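Local coordinates for mandelate racemase/muconate lactonizing enzyme family protein (Bradyrhizobium sp. ORS 278, PDB 3TOY) that belongs to the mandelate racemase/muconate lactonizing enzyme family, pairing an N-terminal capping domain with an enolase-like C-terminal barrel domain, at residues Thr26-Ala34 with Glu90-Leu101. Numbering follows the deposited sequence.
Sequences TAAITGVTA and EDIGRELAGKAL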
loop_
_atom_site.group_PDB
_atom_site.type_symbol
_atom_site.label_atom_id
_atom_site.label_comp_id
_atom_site.label_asym_id
_atom_site.label_seq_id
_atom_site.Cartn_x
_atom_site.Cartn_y
_atom_site.Cartn_z
ATOM N N THR A 26 -17.977 -40.943 -26.769
ATOM C CA THR A 26 -16.709 -40.673 -26.077
ATOM C C THR A 26 -16.104 -41.904 -25.395
ATOM O O THR A 26 -16.808 -42.687 -24.758
ATOM C CB THR A 26 -16.905 -39.564 -25.003
ATOM O OG1 THR A 26 -17.462 -38.395 -25.614
ATOM C CG2 THR A 26 -15.593 -39.218 -24.343
ATOM N N ALA A 27 -14.789 -42.062 -25.502
ATOM C CA ALA A 27 -14.125 -43.184 -24.845
ATOM C C ALA A 27 -14.344 -43.203 -23.332
ATOM O O ALA A 27 -14.482 -42.156 -22.693
ATOM C CB ALA A 27 -12.624 -43.205 -25.181
ATOM N N ALA A 28 -14.390 -44.405 -22.763
ATOM C CA ALA A 28 -14.391 -44.572 -21.313
ATOM C C ALA A 28 -13.114 -45.244 -20.873
ATOM O O ALA A 28 -12.483 -45.978 -21.632
ATOM C CB ALA A 28 -15.603 -45.369 -20.847
ATOM N N ILE A 29 -12.716 -44.953 -19.643
ATOM C CA ILE A 29 -11.555 -45.555 -19.038
ATOM C C ILE A 29 -11.956 -46.950 -18.590
ATOM O O ILE A 29 -13.052 -47.130 -18.047
ATOM C CB ILE A 29 -11.111 -44.722 -17.812
ATOM C CG1 ILE A 29 -10.604 -43.341 -18.283
ATOM C CG2 ILE A 29 -10.059 -45.464 -16.979
ATOM C CD1 ILE A 29 -10.670 -42.275 -17.194
ATOM N N THR A 30 -11.074 -47.926 -18.825
ATOM C CA THR A 30 -11.321 -49.307 -18.389
ATOM C C THR A 30 -10.374 -49.702 -17.260
ATOM O O THR A 30 -10.708 -50.521 -16.406
ATOM C CB THR A 30 -11.196 -50.311 -19.557
ATOM O OG1 THR A 30 -9.932 -50.138 -20.212
ATOM C CG2 THR A 30 -12.307 -50.094 -20.575
ATOM N N GLY A 31 -9.184 -49.116 -17.235
ATOM C CA GLY A 31 -8.256 -49.431 -16.170
ATOM C C GLY A 31 -7.035 -48.544 -16.155
ATOM O O GLY A 31 -6.766 -47.815 -17.114
ATOM N N VAL A 32 -6.282 -48.640 -15.069
ATOM C CA VAL A 32 -5.078 -47.862 -14.900
ATOM C C VAL A 32 -4.019 -48.740 -14.246
ATOM O O VAL A 32 -4.262 -49.361 -13.212
ATOM C CB VAL A 32 -5.379 -46.620 -14.008
ATOM C CG1 VAL A 32 -4.105 -45.930 -13.603
ATOM C CG2 VAL A 32 -6.304 -45.675 -14.754
ATOM N N THR A 33 -2.835 -48.799 -14.841
ATOM C CA THR A 33 -1.749 -49.501 -14.203
ATOM C C THR A 33 -0.528 -48.594 -14.169
ATOM O O THR A 33 -0.371 -47.724 -15.017
ATOM C CB THR A 33 -1.423 -50.831 -14.923
ATOM O OG1 THR A 33 -0.800 -50.565 -16.185
ATOM C CG2 THR A 33 -2.696 -51.620 -15.149
ATOM N N ALA A 34 0.319 -48.799 -13.174
ATOM C CA ALA A 34 1.531 -48.016 -13.042
ATOM C C ALA A 34 2.704 -48.929 -12.785
ATOM O O ALA A 34 2.603 -49.887 -12.014
ATOM C CB ALA A 34 1.375 -47.010 -11.880
ATOM N N GLU A 90 -2.697 -46.278 -9.040
ATOM C CA GLU A 90 -3.545 -47.444 -9.260
ATOM C C GLU A 90 -4.826 -47.347 -8.464
ATOM O O GLU A 90 -5.909 -47.642 -8.990
ATOM C CB GLU A 90 -2.769 -48.753 -9.004
ATOM C CG GLU A 90 -1.746 -48.979 -10.115
ATOM C CD GLU A 90 -1.183 -50.398 -10.197
ATOM O OE1 GLU A 90 -1.203 -51.126 -9.174
ATOM O OE2 GLU A 90 -0.701 -50.766 -11.300
ATOM N N ASP A 91 -4.715 -46.887 -7.222
ATOM C CA ASP A 91 -5.877 -46.699 -6.365
ATOM C C ASP A 91 -6.837 -45.670 -6.962
ATOM O O ASP A 91 -8.039 -45.919 -7.058
ATOM C CB ASP A 91 -5.445 -46.264 -4.963
ATOM C CG ASP A 91 -5.195 -47.439 -4.039
ATOM O OD1 ASP A 91 -5.005 -48.565 -4.546
ATOM O OD2 ASP A 91 -5.189 -47.238 -2.807
ATOM N N ILE A 92 -6.308 -44.515 -7.362
ATOM C CA ILE A 92 -7.144 -43.465 -7.951
ATOM C C ILE A 92 -7.710 -43.948 -9.270
ATOM O O ILE A 92 -8.898 -43.788 -9.547
ATOM C CB ILE A 92 -6.331 -42.169 -8.175
ATOM C CG1 ILE A 92 -5.776 -41.681 -6.839
ATOM C CG2 ILE A 92 -7.187 -41.113 -8.873
ATOM C CD1 ILE A 92 -4.794 -40.518 -6.960
ATOM N N GLY A 93 -6.851 -44.559 -10.080
ATOM C CA GLY A 93 -7.254 -45.034 -11.392
ATOM C C GLY A 93 -8.371 -46.051 -11.292
ATOM O O GLY A 93 -9.340 -46.019 -12.058
ATOM N N ARG A 94 -8.287 -46.905 -10.310
ATOM C CA ARG A 94 -9.283 -47.915 -10.147
ATOM C C ARG A 94 -10.630 -47.267 -9.951
ATOM O O ARG A 94 -11.596 -47.742 -10.466
ATOM C CB ARG A 94 -8.906 -48.767 -8.950
ATOM C CG ARG A 94 -9.754 -49.941 -8.704
ATOM C CD ARG A 94 -9.022 -51.031 -7.937
ATOM N NE ARG A 94 -8.115 -50.537 -6.918
ATOM C CZ ARG A 94 -6.805 -50.690 -6.971
ATOM N NH1 ARG A 94 -6.256 -51.329 -7.971
ATOM N NH2 ARG A 94 -6.037 -50.231 -6.023
ATOM N N GLU A 95 -10.688 -46.169 -9.214
ATOM C CA GLU A 95 -11.952 -45.492 -8.972
ATOM C C GLU A 95 -12.505 -44.760 -10.186
ATOM O O GLU A 95 -13.645 -44.309 -10.164
ATOM C CB GLU A 95 -11.824 -44.503 -7.825
ATOM C CG GLU A 95 -11.452 -45.142 -6.515
ATOM C CD GLU A 95 -11.442 -44.140 -5.393
ATOM O OE1 GLU A 95 -11.902 -42.997 -5.621
ATOM O OE2 GLU A 95 -10.974 -44.494 -4.293
ATOM N N LEU A 96 -11.698 -44.634 -11.234
ATOM C CA LEU A 96 -12.139 -43.932 -12.435
ATOM C C LEU A 96 -12.656 -44.886 -13.502
ATOM O O LEU A 96 -13.043 -44.453 -14.577
ATOM C CB LEU A 96 -11.012 -43.062 -13.005
ATOM C CG LEU A 96 -10.509 -41.913 -12.126
ATOM C CD1 LEU A 96 -9.337 -41.213 -12.816
ATOM C CD2 LEU A 96 -11.623 -40.911 -11.770
ATOM N N ALA A 97 -12.669 -46.185 -13.209
ATOM C CA ALA A 97 -13.132 -47.160 -14.200
ATOM C C ALA A 97 -14.560 -46.832 -14.630
ATOM O O ALA A 97 -15.402 -46.494 -13.795
ATOM C CB ALA A 97 -13.053 -48.573 -13.636
ATOM N N GLY A 98 -14.834 -46.917 -15.925
ATOM C CA GLY A 98 -16.166 -46.616 -16.442
ATOM C C GLY A 98 -16.445 -45.147 -16.760
ATOM O O GLY A 98 -17.383 -44.828 -17.494
ATOM N N LYS A 99 -15.625 -44.248 -16.216
ATOM C CA LYS A 99 -15.804 -42.811 -16.451
ATOM C C LYS A 99 -15.400 -42.385 -17.860
ATOM O O LYS A 99 -14.443 -42.903 -18.440
ATOM C CB LYS A 99 -14.991 -42.011 -15.425
ATOM C CG LYS A 99 -15.328 -42.323 -13.975
ATOM C CD LYS A 99 -16.181 -41.223 -13.371
ATOM C CE LYS A 99 -16.467 -41.475 -11.896
ATOM N NZ LYS A 99 -17.575 -42.458 -11.715
ATOM N N ALA A 100 -16.114 -41.403 -18.386
ATOM C CA ALA A 100 -15.821 -40.810 -19.683
ATOM C C ALA A 100 -14.464 -40.090 -19.654
ATOM O O ALA A 100 -14.100 -39.465 -18.652
ATOM C CB ALA A 100 -16.943 -39.840 -20.073
ATOM N N LEU A 101 -13.724 -40.209 -20.751
ATOM C CA LEU A 101 -12.383 -39.656 -20.876
ATOM C C LEU A 101 -12.527 -38.177 -21.204
ATOM O O LEU A 101 -12.507 -37.769 -22.381
ATOM C CB LEU A 101 -11.612 -40.377 -21.991
ATOM C CG LEU A 101 -10.152 -40.016 -22.240
ATOM C CD1 LEU A 101 -9.290 -40.498 -21.103
ATOM C CD2 LEU A 101 -9.674 -40.598 -23.573
HETATM O O HOH W 1 -5.986 -49.452 -11.229
#
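Strand 29-34 runs antiparallel to helix 90-95, their axes 6.8 Å apart at an angle of 177°. Beyond the helix the chain carries on in the same sense past the start of the strand. Through the type II turn from Leu96 to Lys99 and just past it, three backbone hydrogen bonds join the two: Gly98 N gives to Ile29 O, Ile29 N to Lys99 O at 2.9 Å (168° at the hydrogen), and Leu101 N to Ala27 O. Among them lies a single antiparallel bridge, Ala28 opposite Ala100, and Ala28 CA adds a CA-H...O contact to Lys99 O. At the helix, Val32 presses CB and CG2 onto Gly93 CA, each at 3.6 Å, where glycine permits so close an approach. Strand and helix are parts of the N-terminal domain of the enolase superfamily, an antiparallel sheet packed against helices: Val62 of strand 50-64 also touches Val32 and Ile29, and Leu106 of helix 103-113 meets Ile29 and Leu96. Ile29 lays its CG1 against Leu101 CD1 (4.2 Å) and brings CD1 to Leu96 CB. Glu90, extended beyond CG, reaches the strand with OE2, which takes Ala34 N at 2.9 Å on its anti side, 22° out of the carboxylate plane. A water between the two backbones donates to Val32 O (2.6 Å) and to Glu90 O.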